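Local coordinates for protein 3-keto-5-aminohexanoate cleavage enzyme (PDB 3E49) that probably cleaves beta-keto acids such as 3-keto-5-aminohexanoate, as a zinc-dependent TIM-barrel enzyme of the BKACE family, at residues A17-S22 against Y122-R127; Y26-P31 against E271-Q276. All blocks are in the same frame, centred on the assembly; numbering follows the deposited sequence.

Overall arrangement
The two contacts illustrate how one long loop of a TIM barrel can be held by distant parts of its chain. From the N terminus, strand 10-13 leads into the loop that carries both 17-22 and 26-31 before helix 31-44 begins. Contact 1 closes a span of about a hundred residues, bringing 122-127, from the excursion after strand 117-118, back to this loop. Contact 2 closes a span of some 240 residues, where the start of helix 273-286 returns to it. The two closures cross rather than nest. Their centres lie about 16 Å apart, and they touch where Leu27 CD2 packs against the backbone of His19, Thr20 and Pro21.

Contact 1 of 2, residues A17-S22 against Y122-R127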
ATOM      1  N   ALA A  17       6.437  28.211  15.257  1.00 27.63           N
ATOM      2  CA  ALA A  17       6.035  29.502  14.663  1.00 24.71           C
ATOM      3  C   ALA A  17       4.641  29.432  14.070  1.00 27.13           C
ATOM      4  O   ALA A  17       4.215  30.400  13.471  1.00 29.13           O
ATOM      5  CB  ALA A  17       6.960  29.838  13.557  1.00 24.50           C
ATOM      6  N   ILE A  18       3.969  28.284  14.152  1.00 26.68           N
ATOM      7  CA  ILE A  18       2.645  28.172  13.520  1.00 27.13           C
ATOM      8  C   ILE A  18       1.525  28.712  14.401  1.00 25.87           C
ATOM      9  O   ILE A  18       0.759  29.624  13.989  1.00 29.30           O
ATOM     10  CB  ILE A  18       2.373  26.724  13.063  1.00 25.42           C
ATOM     11  CG1 ILE A  18       3.091  26.501  11.720  1.00 31.88           C
ATOM     12  CG2 ILE A  18       0.898  26.517  12.826  1.00 25.65           C
ATOM     13  CD1 ILE A  18       3.026  25.058  11.168  1.00 30.20           C
ATOM     14  N   HIS A  19       1.403  28.128  15.585  1.00 25.68           N
ATOM     15  CA  HIS A  19       0.432  28.564  16.548  1.00 28.26           C
ATOM     16  C   HIS A  19       0.721  30.018  17.041  1.00 30.14           C
ATOM     17  O   HIS A  19       1.881  30.461  17.038  1.00 29.46           O
ATOM     18  CB  HIS A  19       0.374  27.602  17.733  1.00 27.26           C
ATOM     19  CG  HIS A  19      -0.054  26.209  17.363  1.00 21.55           C
ATOM     20  ND1 HIS A  19       0.612  25.082  17.792  1.00 23.33           N
ATOM     21  CD2 HIS A  19      -1.060  25.767  16.572  1.00 28.84           C
ATOM     22  CE1 HIS A  19       0.025  24.005  17.318  1.00 27.62           C
ATOM     23  NE2 HIS A  19      -1.006  24.392  16.577  1.00 25.57           N
ATOM     24  N   THR A  20      -0.346  30.726  17.438  1.00 29.72           N
ATOM     25  CA  THR A  20      -0.238  32.077  18.001  1.00 29.26           C
ATOM     26  C   THR A  20      -0.663  32.102  19.496  1.00 29.72           C
ATOM     27  O   THR A  20      -1.419  31.236  19.960  1.00 29.44           O
ATOM     28  CB  THR A  20      -0.927  33.094  17.118  1.00 28.33           C
ATOM     29  OG1 THR A  20      -2.348  33.015  17.274  1.00 27.71           O
ATOM     30  CG2 THR A  20      -0.526  32.902  15.668  1.00 27.84           C
ATOM     31  N   PRO A  21      -0.104  33.042  20.292  1.00 29.91           N
ATOM     32  CA  PRO A  21      -0.322  33.069  21.739  1.00 30.69           C
ATOM     33  C   PRO A  21      -1.772  33.177  22.180  1.00 31.16           C
ATOM     34  O   PRO A  21      -2.156  32.660  23.228  1.00 32.62           O
ATOM     35  CB  PRO A  21       0.496  34.302  22.198  1.00 32.01           C
ATOM     36  CG  PRO A  21       1.493  34.535  21.148  1.00 31.93           C
ATOM     37  CD  PRO A  21       0.779  34.143  19.859  1.00 32.63           C
ATOM     38  N   SER A  22      -2.588  33.821  21.369  1.00 32.11           N
ATOM     39  CA  SER A  22      -4.010  33.942  21.680  1.00 33.55           C
ATOM     40  C   SER A  22      -4.739  32.603  21.600  1.00 34.42           C
ATOM     41  O   SER A  22      -5.845  32.471  22.092  1.00 37.30           O
ATOM     42  CB  SER A  22      -4.658  34.958  20.744  1.00 33.90           C
ATOM     43  OG  SER A  22      -4.082  36.248  20.931  1.00 33.95           O
ATOM     44  N   TYR A 122      -4.504  29.656   7.293  1.00 32.10           N
ATOM     45  CA  TYR A 122      -5.745  30.425   7.313  1.00 31.95           C
ATOM     46  C   TYR A 122      -6.972  29.682   7.785  1.00 33.45           C
ATOM     47  O   TYR A 122      -7.881  30.325   8.325  1.00 35.40           O
ATOM     48  CB  TYR A 122      -6.021  31.096   5.950  1.00 31.08           C
ATOM     49  CG  TYR A 122      -6.119  30.153   4.768  1.00 28.65           C
ATOM     50  CD1 TYR A 122      -4.985  29.839   4.005  1.00 31.10           C
ATOM     51  CD2 TYR A 122      -7.337  29.583   4.406  1.00 32.81           C
ATOM     52  CE1 TYR A 122      -5.057  28.997   2.965  1.00 28.29           C
ATOM     53  CE2 TYR A 122      -7.420  28.717   3.349  1.00 30.47           C
ATOM     54  CZ  TYR A 122      -6.277  28.442   2.617  1.00 29.26           C
ATOM     55  OH  TYR A 122      -6.343  27.602   1.563  1.00 29.04           O
ATOM     56  N   PRO A 123      -7.075  28.351   7.555  1.00 33.27           N
ATOM     57  CA  PRO A 123      -8.275  27.713   8.125  1.00 33.63           C
ATOM     58  C   PRO A 123      -8.405  27.797   9.657  1.00 33.31           C
ATOM     59  O   PRO A 123      -9.495  27.613  10.187  1.00 34.89           O
ATOM     60  CB  PRO A 123      -8.147  26.256   7.656  1.00 32.31           C
ATOM     61  CG  PRO A 123      -7.393  26.376   6.391  1.00 31.77           C
ATOM     62  CD  PRO A 123      -6.317  27.378   6.747  1.00 34.11           C
HETATM   63  N   MSE A 124      -7.300  28.030  10.361  1.00 33.67           N
HETATM   64  CA  MSE A 124      -7.330  28.203  11.806  1.00 34.51           C
HETATM   65  C   MSE A 124      -8.155  29.415  12.199  1.00 34.03           C
HETATM   66  O   MSE A 124      -8.637  29.484  13.316  1.00 35.05           O
HETATM   67  CB  MSE A 124      -5.920  28.316  12.364  1.00 34.36           C
HETATM   68  CG  MSE A 124      -5.187  26.999  12.305  1.00 36.17           C
HETATM   69 SE   MSE A 124      -3.326  27.132  12.947  0.75 39.40          SE
HETATM   70  CE  MSE A 124      -2.674  28.127  11.607  1.00 40.91           C
ATOM     71  N   LEU A 125      -8.316  30.371  11.297  1.00 35.85           N
ATOM     72  CA  LEU A 125      -9.174  31.524  11.576  1.00 39.60           C
ATOM     73  C   LEU A 125     -10.657  31.120  11.754  1.00 42.72           C
ATOM     74  O   LEU A 125     -11.477  31.920  12.193  1.00 42.71           O
ATOM     75  CB  LEU A 125      -9.069  32.559  10.467  1.00 38.73           C
ATOM     76  CG  LEU A 125      -7.758  33.286  10.330  1.00 37.10           C
ATOM     77  CD1 LEU A 125      -7.703  33.999   9.020  1.00 33.46           C
ATOM     78  CD2 LEU A 125      -7.579  34.252  11.494  1.00 37.81           C
ATOM     79  N   GLU A 126     -11.007  29.897  11.397  1.00 45.81           N
ATOM     80  CA  GLU A 126     -12.368  29.424  11.620  1.00 49.15           C
ATOM     81  C   GLU A 126     -12.545  29.099  13.098  1.00 48.42           C
ATOM     82  O   GLU A 126     -13.640  29.240  13.623  1.00 49.18           O
ATOM     83  CB  GLU A 126     -12.675  28.223  10.720  1.00 49.21           C
ATOM     84  CG  GLU A 126     -12.739  28.650   9.231  1.00 55.07           C
ATOM     85  CD  GLU A 126     -12.362  27.558   8.217  1.00 54.96           C
ATOM     86  OE1 GLU A 126     -12.277  26.343   8.576  1.00 61.19           O
ATOM     87  OE2 GLU A 126     -12.138  27.958   7.034  1.00 65.07           O
ATOM     88  N   ARG A 127     -11.475  28.691  13.776  1.00 47.93           N
ATOM     89  CA  ARG A 127     -11.565  28.359  15.199  1.00 47.65           C
ATOM     90  C   ARG A 127     -11.197  29.532  16.103  1.00 45.61           C
ATOM     91  O   ARG A 127     -11.803  29.709  17.154  1.00 44.70           O
ATOM     92  CB  ARG A 127     -10.731  27.114  15.559  1.00 47.44           C
ATOM     93  CG  ARG A 127     -10.581  26.935  17.072  1.00 49.55           C
ATOM     94  CD  ARG A 127      -9.904  25.639  17.539  1.00 52.53           C
ATOM     95  NE  ARG A 127     -10.829  24.507  17.677  1.00 62.40           N
ATOM     96  CZ  ARG A 127     -10.932  23.467  16.840  1.00 66.01           C
ATOM     97  NH1 ARG A 127     -10.142  23.352  15.768  1.00 70.20           N
ATOM     98  NH2 ARG A 127     -11.828  22.509  17.097  1.00 64.39           N
TER
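Across this contact the backbones stay well apart, the closest CA atoms being those of His19 and Met124 at 9.1 Å, and the loop 122-127, whose backbone angles are helical, meets the irregular loop 17-22 through side chains alone. Segment 17-22 follows strand 10-13, at the end of the barrel where the zinc sits. Met124, present as selenomethionine, bridges the gap. Its chain leaves the backbone extended, and the turn about the CG-SE bond (chi3 -69°) brings the terminal methyl CE to Ile18 CG2, 4.1 Å away. The two side chains cross at about a right angle. The touching branch of Ile18 is the short one: CG2 is anti to the backbone N, while CG1 lies beside that N and anti to the carbonyl carbon. The selenium itself lies obliquely beside the His19 ring, 4.5 Å from CD2, a loose approach. His19 ND1 is hydrogen-bonded to Leu258 O, and the side chain of His19 is about 6 Å from that of the zinc ligand Glu259. Helix 134-141 backs both segments, with Leu140 against Met124 and His139 bonded to Ile18 O. With 90 Å² buried and no hydrogen bond between the segments, the contact is a light apolar one: dispersion at a single side chain joins 122-127 to a loop beside the metal site, while the bond from ND1 to Leu258 O holds the His19 ring.

Contact 2 of 2, residues Y26-P31 against E271-Q276; sequences YLPVTP and ETNAAQ
The first and last beta-alpha units of the barrel meet here: Tyr26 and Pro28, on the way from strand 10-13 to helix 31-44, touch Glu271 and Asn273, where strand 253-256 has led on to helix 273-286. Thr272 caps that helix, its OG1 accepting from Ala275 N at 3.0 Å with a bent N-H...O angle of 139°. Just before it, Glu271 lies against the ring of Tyr26: its CA sits over one face in a CH-pi contact, 3.8 Å from the ring centroid, and its extended side chain runs alongside in the same direction, bringing CG to 3.8 Å from Tyr26 CZ. The tyrosine ring and the carboxylate are 23° from coplanar. A water donates to Glu271 O at 2.9 Å; its link to Tyr26 O, at 2.4 Å, is too short to be more than doubtful. Deeper in, Pro28 CG meets Asn273 ND2 at 3.9 Å as the two side chains approach from opposite directions. The amide is fixed at both ends, ND2 giving to Val14 O and OD1 accepting from Leu258 N, residues just past strands 10-13 and 253-256, which pair in parallel and close the barrel. At this end of the contact, Ala37 of helix 31-44 touches both Pro28 and Asn273.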
ATOM      1  N   TYR A  26      -0.965  28.404  27.238  1.00 30.68           N
ATOM      2  CA  TYR A  26       0.123  27.514  27.542  1.00 30.25           C
ATOM      3  C   TYR A  26       1.217  27.506  26.483  1.00 30.20           C
ATOM      4  O   TYR A  26       2.266  26.862  26.689  1.00 31.38           O
ATOM      5  CB  TYR A  26      -0.428  26.106  27.766  1.00 30.67           C
ATOM      6  CG  TYR A  26      -1.549  26.080  28.754  1.00 28.70           C
ATOM      7  CD1 TYR A  26      -1.319  26.401  30.072  1.00 30.72           C
ATOM      8  CD2 TYR A  26      -2.848  25.765  28.365  1.00 29.63           C
ATOM      9  CE1 TYR A  26      -2.327  26.393  30.999  1.00 34.93           C
ATOM     10  CE2 TYR A  26      -3.895  25.754  29.293  1.00 31.60           C
ATOM     11  CZ  TYR A  26      -3.619  26.077  30.611  1.00 31.47           C
ATOM     12  OH  TYR A  26      -4.579  26.061  31.580  1.00 38.61           O
ATOM     13  N   LEU A  27       1.024  28.241  25.387  1.00 30.55           N
ATOM     14  CA  LEU A  27       2.063  28.329  24.321  1.00 29.78           C
ATOM     15  C   LEU A  27       3.259  29.120  24.864  1.00 30.50           C
ATOM     16  O   LEU A  27       3.098  30.274  25.274  1.00 31.17           O
ATOM     17  CB  LEU A  27       1.539  29.007  23.052  1.00 30.70           C
ATOM     18  CG  LEU A  27       2.429  28.993  21.791  1.00 28.86           C
ATOM     19  CD1 LEU A  27       2.542  27.542  21.319  1.00 29.55           C
ATOM     20  CD2 LEU A  27       1.902  29.867  20.657  1.00 28.96           C
ATOM     21  N   PRO A  28       4.432  28.489  24.934  1.00 29.24           N
ATOM     22  CA  PRO A  28       5.582  29.252  25.457  1.00 29.16           C
ATOM     23  C   PRO A  28       6.043  30.393  24.549  1.00 29.34           C
ATOM     24  O   PRO A  28       6.238  30.211  23.345  1.00 29.48           O
ATOM     25  CB  PRO A  28       6.681  28.188  25.609  1.00 29.83           C
ATOM     26  CG  PRO A  28       5.983  26.867  25.624  1.00 28.83           C
ATOM     27  CD  PRO A  28       4.776  27.075  24.699  1.00 28.36           C
ATOM     28  N   VAL A  29       6.210  31.579  25.138  1.00 30.15           N
ATOM     29  CA  VAL A  29       6.647  32.771  24.421  1.00 29.62           C
ATOM     30  C   VAL A  29       8.004  33.323  24.920  1.00 32.01           C
ATOM     31  O   VAL A  29       8.915  33.507  24.125  1.00 32.76           O
ATOM     32  CB  VAL A  29       5.575  33.866  24.545  1.00 30.74           C
ATOM     33  CG1 VAL A  29       6.082  35.187  23.961  1.00 28.52           C
ATOM     34  CG2 VAL A  29       4.324  33.394  23.827  1.00 30.53           C
ATOM     35  N   THR A  30       8.125  33.577  26.212  1.00 33.82           N
ATOM     36  CA  THR A  30       9.332  34.199  26.736  1.00 35.41           C
ATOM     37  C   THR A  30      10.476  33.210  26.905  1.00 36.19           C
ATOM     38  O   THR A  30      10.249  32.007  27.065  1.00 33.70           O
ATOM     39  CB  THR A  30       9.076  34.857  28.107  1.00 35.27           C
ATOM     40  OG1 THR A  30       8.800  33.844  29.074  1.00 38.36           O
ATOM     41  CG2 THR A  30       7.899  35.851  28.053  1.00 34.08           C
ATOM     42  N   PRO A  31      11.730  33.715  26.881  1.00 36.89           N
ATOM     43  CA  PRO A  31      12.861  32.845  27.113  1.00 36.03           C
ATOM     44  C   PRO A  31      12.683  31.960  28.314  1.00 36.11           C
ATOM     45  O   PRO A  31      13.043  30.786  28.246  1.00 37.11           O
ATOM     46  CB  PRO A  31      14.011  33.834  27.313  1.00 37.21           C
ATOM     47  CG  PRO A  31      13.690  34.921  26.423  1.00 35.22           C
ATOM     48  CD  PRO A  31      12.178  35.080  26.560  1.00 35.68           C
ATOM     49  N   GLU A 271      -1.581  21.621  28.992  1.00 28.23           N
ATOM     50  CA  GLU A 271      -1.042  22.648  29.889  1.00 32.15           C
ATOM     51  C   GLU A 271       0.468  22.793  29.760  1.00 31.31           C
ATOM     52  O   GLU A 271       1.023  23.879  29.960  1.00 31.90           O
ATOM     53  CB  GLU A 271      -1.432  22.372  31.343  1.00 32.49           C
ATOM     54  CG  GLU A 271      -2.939  22.430  31.531  1.00 37.52           C
ATOM     55  CD  GLU A 271      -3.353  22.330  32.983  1.00 39.55           C
ATOM     56  OE1 GLU A 271      -2.470  22.179  33.852  1.00 45.99           O
ATOM     57  OE2 GLU A 271      -4.568  22.413  33.241  1.00 49.69           O
ATOM     58  N   THR A 272       1.133  21.685  29.460  1.00 29.71           N
ATOM     59  CA  THR A 272       2.555  21.701  29.200  1.00 28.35           C
ATOM     60  C   THR A 272       2.895  20.765  28.022  1.00 28.82           C
ATOM     61  O   THR A 272       2.062  19.965  27.554  1.00 27.53           O
ATOM     62  CB  THR A 272       3.340  21.291  30.460  1.00 26.63           C
ATOM     63  OG1 THR A 272       3.074  19.912  30.814  1.00 26.90           O
ATOM     64  CG2 THR A 272       2.911  22.202  31.635  1.00 25.47           C
ATOM     65  N   ASN A 273       4.101  20.957  27.525  1.00 26.01           N
ATOM     66  CA  ASN A 273       4.739  20.101  26.526  1.00 25.16           C
ATOM     67  C   ASN A 273       4.963  18.749  27.182  1.00 24.99           C
ATOM     68  O   ASN A 273       4.735  17.690  26.591  1.00 24.88           O
ATOM     69  CB  ASN A 273       6.074  20.716  26.095  1.00 25.24           C
ATOM     70  CG  ASN A 273       5.939  21.713  25.012  1.00 23.52           C
ATOM     71  OD1 ASN A 273       5.851  21.347  23.851  1.00 26.68           O
ATOM     72  ND2 ASN A 273       5.993  22.988  25.356  1.00 23.11           N
ATOM     73  N   ALA A 274       5.411  18.785  28.438  1.00 24.24           N
ATOM     74  CA  ALA A 274       5.640  17.567  29.195  1.00 24.74           C
ATOM     75  C   ALA A 274       4.393  16.674  29.303  1.00 25.93           C
ATOM     76  O   ALA A 274       4.488  15.461  29.297  1.00 27.53           O
ATOM     77  CB  ALA A 274       6.214  17.907  30.588  1.00 25.51           C
ATOM     78  N   ALA A 275       3.212  17.258  29.367  1.00 24.65           N
ATOM     79  CA  ALA A 275       1.989  16.488  29.428  1.00 24.30           C
ATOM     80  C   ALA A 275       1.920  15.567  28.201  1.00 23.83           C
ATOM     81  O   ALA A 275       1.550  14.395  28.318  1.00 23.59           O
ATOM     82  CB  ALA A 275       0.787  17.433  29.442  1.00 24.14           C
ATOM     83  N   GLN A 276       2.294  16.111  27.037  1.00 24.37           N
ATOM     84  CA  GLN A 276       2.284  15.363  25.771  1.00 24.74           C
ATOM     85  C   GLN A 276       3.343  14.280  25.718  1.00 25.38           C
ATOM     86  O   GLN A 276       3.101  13.204  25.134  1.00 26.17           O
ATOM     87  CB  GLN A 276       2.431  16.321  24.598  1.00 25.68           C
ATOM     88  CG  GLN A 276       1.227  17.217  24.397  1.00 26.64           C
ATOM     89  CD  GLN A 276       1.379  18.146  23.214  1.00 26.89           C
ATOM     90  OE1 GLN A 276       2.476  18.303  22.698  1.00 25.40           O
ATOM     91  NE2 GLN A 276       0.267  18.728  22.747  1.00 21.82           N
TER
HETATM   92  O   HOH W   1       3.027  25.443  28.515  1.00 32.23           O